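Local atomic coordinates of lipid binding protein (Grifola frondosa, PDB entry 5H0Q), a protein that probably binds membrane domains rich in sphingomyelin and cholesterol, and is used as a probe for them. Residues Gln143-Val148 with Leu164-Thr169. Residues are numbered along the deposited sequence; the frame is centred on the assembly and turned at random.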
loop_
_atom_site.group_PDB
_atom_site.type_symbol
_atom_site.label_atom_id
_atom_site.label_comp_id
_atom_site.label_asym_id
_atom_site.label_seq_id
_atom_site.Cartn_x
_atom_site.Cartn_y
_atom_site.Cartn_z
ATOM N N GLN A 143 -9.160 5.087 -9.501
ATOM C CA GLN A 143 -9.786 4.652 -8.252
ATOM C C GLN A 143 -8.779 3.954 -7.352
ATOM O O GLN A 143 -7.843 3.300 -7.824
ATOM C CB GLN A 143 -10.973 3.697 -8.513
ATOM C CG GLN A 143 -12.074 4.296 -9.395
ATOM C CD GLN A 143 -12.728 5.511 -8.774
ATOM O OE1 GLN A 143 -12.927 5.577 -7.557
ATOM N NE2 GLN A 143 -13.082 6.478 -9.608
ATOM N N VAL A 144 -9.024 4.043 -6.037
ATOM C CA VAL A 144 -8.212 3.372 -5.030
ATOM C C VAL A 144 -9.145 2.883 -3.927
ATOM O O VAL A 144 -10.190 3.482 -3.677
ATOM C CB VAL A 144 -7.122 4.305 -4.467
ATOM C CG1 VAL A 144 -7.746 5.445 -3.711
ATOM C CG2 VAL A 144 -6.136 3.559 -3.621
ATOM N N LEU A 145 -8.756 1.786 -3.265
ATOM C CA LEU A 145 -9.620 1.166 -2.265
ATOM C C LEU A 145 -8.783 0.448 -1.228
ATOM O O LEU A 145 -7.929 -0.370 -1.585
ATOM C CB LEU A 145 -10.557 0.164 -2.923
ATOM C CG LEU A 145 -11.507 -0.591 -1.983
ATOM C CD1 LEU A 145 -12.537 0.362 -1.456
ATOM C CD2 LEU A 145 -12.125 -1.753 -2.713
ATOM N N VAL A 146 -9.049 0.714 0.052
ATOM C CA VAL A 146 -8.432 -0.055 1.124
ATOM C C VAL A 146 -9.540 -0.648 1.984
ATOM O O VAL A 146 -10.600 -0.048 2.159
ATOM C CB VAL A 146 -7.459 0.764 1.999
ATOM C CG1 VAL A 146 -6.257 1.185 1.187
ATOM C CG2 VAL A 146 -8.174 1.978 2.571
ATOM N N GLU A 147 -9.288 -1.845 2.497
ATOM C CA GLU A 147 -10.161 -2.469 3.497
ATOM C C GLU A 147 -9.299 -3.196 4.506
ATOM O O GLU A 147 -8.409 -3.957 4.115
ATOM C CB GLU A 147 -11.140 -3.458 2.879
ATOM C CG GLU A 147 -12.260 -2.792 2.128
ATOM C CD GLU A 147 -13.328 -3.764 1.629
ATOM O OE1 GLU A 147 -13.189 -4.984 1.848
ATOM O OE2 GLU A 147 -14.283 -3.287 0.978
ATOM N N VAL A 148 -9.568 -2.975 5.790
ATOM C CA VAL A 148 -8.941 -3.735 6.863
ATOM C C VAL A 148 -9.977 -4.734 7.354
ATOM O O VAL A 148 -11.098 -4.345 7.669
ATOM C CB VAL A 148 -8.474 -2.837 8.022
ATOM C CG1 VAL A 148 -7.630 -3.640 9.008
ATOM C CG2 VAL A 148 -7.683 -1.638 7.522
ATOM N N LEU A 164 -13.212 -6.684 -7.537
ATOM C CA LEU A 164 -13.100 -5.919 -8.778
ATOM C C LEU A 164 -14.342 -5.064 -9.005
ATOM O O LEU A 164 -14.247 -3.909 -9.443
ATOM C CB LEU A 164 -12.863 -6.867 -9.944
ATOM C CG LEU A 164 -12.675 -6.243 -11.325
ATOM C CD1 LEU A 164 -11.507 -5.248 -11.344
ATOM C CD2 LEU A 164 -12.459 -7.347 -12.326
ATOM N N HIS A 165 -15.520 -5.598 -8.673
ATOM C CA HIS A 165 -16.744 -4.811 -8.778
ATOM C C HIS A 165 -16.682 -3.570 -7.899
ATOM O O HIS A 165 -17.109 -2.488 -8.311
ATOM C CB HIS A 165 -17.960 -5.661 -8.388
ATOM C CG HIS A 165 -19.205 -4.854 -8.199
ATOM N ND1 HIS A 165 -19.880 -4.792 -6.998
ATOM C CD2 HIS A 165 -19.879 -4.047 -9.051
ATOM C CE1 HIS A 165 -20.925 -3.994 -7.125
ATOM N NE2 HIS A 165 -20.950 -3.532 -8.363
ATOM N N LEU A 166 -16.169 -3.708 -6.676
ATOM C CA LEU A 166 -15.992 -2.543 -5.817
ATOM C C LEU A 166 -15.011 -1.556 -6.434
ATOM O O LEU A 166 -15.216 -0.338 -6.363
ATOM C CB LEU A 166 -15.515 -2.976 -4.424
ATOM C CG LEU A 166 -16.526 -3.752 -3.566
ATOM C CD1 LEU A 166 -15.866 -4.118 -2.231
ATOM C CD2 LEU A 166 -17.797 -2.931 -3.369
ATOM N N LEU A 167 -13.948 -2.067 -7.063
ATOM C CA LEU A 167 -12.962 -1.185 -7.680
ATOM C C LEU A 167 -13.541 -0.453 -8.880
ATOM O O LEU A 167 -13.236 0.730 -9.091
ATOM C CB LEU A 167 -11.722 -1.986 -8.075
ATOM C CG LEU A 167 -10.791 -2.328 -6.906
ATOM C CD1 LEU A 167 -9.752 -3.389 -7.285
ATOM C CD2 LEU A 167 -10.090 -1.070 -6.358
ATOM N N ASP A 168 -14.377 -1.132 -9.676
ATOM C CA ASP A 168 -14.923 -0.516 -10.883
ATOM C C ASP A 168 -15.988 0.515 -10.563
ATOM O O ASP A 168 -16.151 1.488 -11.314
ATOM C CB ASP A 168 -15.515 -1.577 -11.813
ATOM C CG ASP A 168 -14.453 -2.414 -12.492
ATOM O OD1 ASP A 168 -14.814 -3.416 -13.144
ATOM O OD2 ASP A 168 -13.259 -2.068 -12.368
ATOM N N THR A 169 -16.729 0.317 -9.471
ATOM C CA THR A 169 -17.816 1.212 -9.122
ATOM C C THR A 169 -17.428 2.215 -8.053
ATOM O O THR A 169 -18.266 3.020 -7.644
ATOM C CB THR A 169 -19.042 0.406 -8.676
ATOM O OG1 THR A 169 -18.760 -0.325 -7.476
ATOM C CG2 THR A 169 -19.471 -0.559 -9.777
#
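L145 meets two neighbouring leucines of the helix, L166 and L167, with different parts of its side chain. Its CB takes the methyl CD2 of L167 at 3.7 Å. Its own methyl CD2 reaches CB of L166 at 4.0 Å. The first torsion (chi1 179°) sets CG of L145 anti to the backbone N, and CD2 is the branch that meets L166. The side chains of L145 and L166 cross obliquely. Farther along the strand, E147 lies across L166 at about a right angle. Its chain is extended beyond CG, and OE2 comes to 3.7 Å from the methyl CD1 of L166. This is a van der Waals contact.

Strand 143-150 is an outermost strand of a five-stranded antiparallel sheet, one of the two sheets of a β-sandwich that is probably actinoporin-like. V144, V146 and V148 pack between the sheets, against strand 182-188 of the other one. Helix 160-169 covers the outer side. Q143, L145 and E147, every second residue, point their CB toward the helix. The short segments run at 135° to each other, with their axes 8.0 Å apart at closest approach. No hydrogen bond joins them.

The CA atoms of Q143 and L167 are the nearest pair, 6.7 Å apart. CB and CG of Q143 both lie 3.8 Å from the carbonyl O of L167, and that oxygen is hydrogen-bonded by NE2 of Q133 on the adjoining strand. Beyond CG the Q143 chain bends (chi2 -62°), which sets CD. Its amide OE1 accepts hydrogen bonds from H170 ND1 and G172 N. T169 OG1 donates to the carbonyl O of H165 at 2.8 Å. T169 N reaches this oxygen from the opposite face of the carbonyl plane.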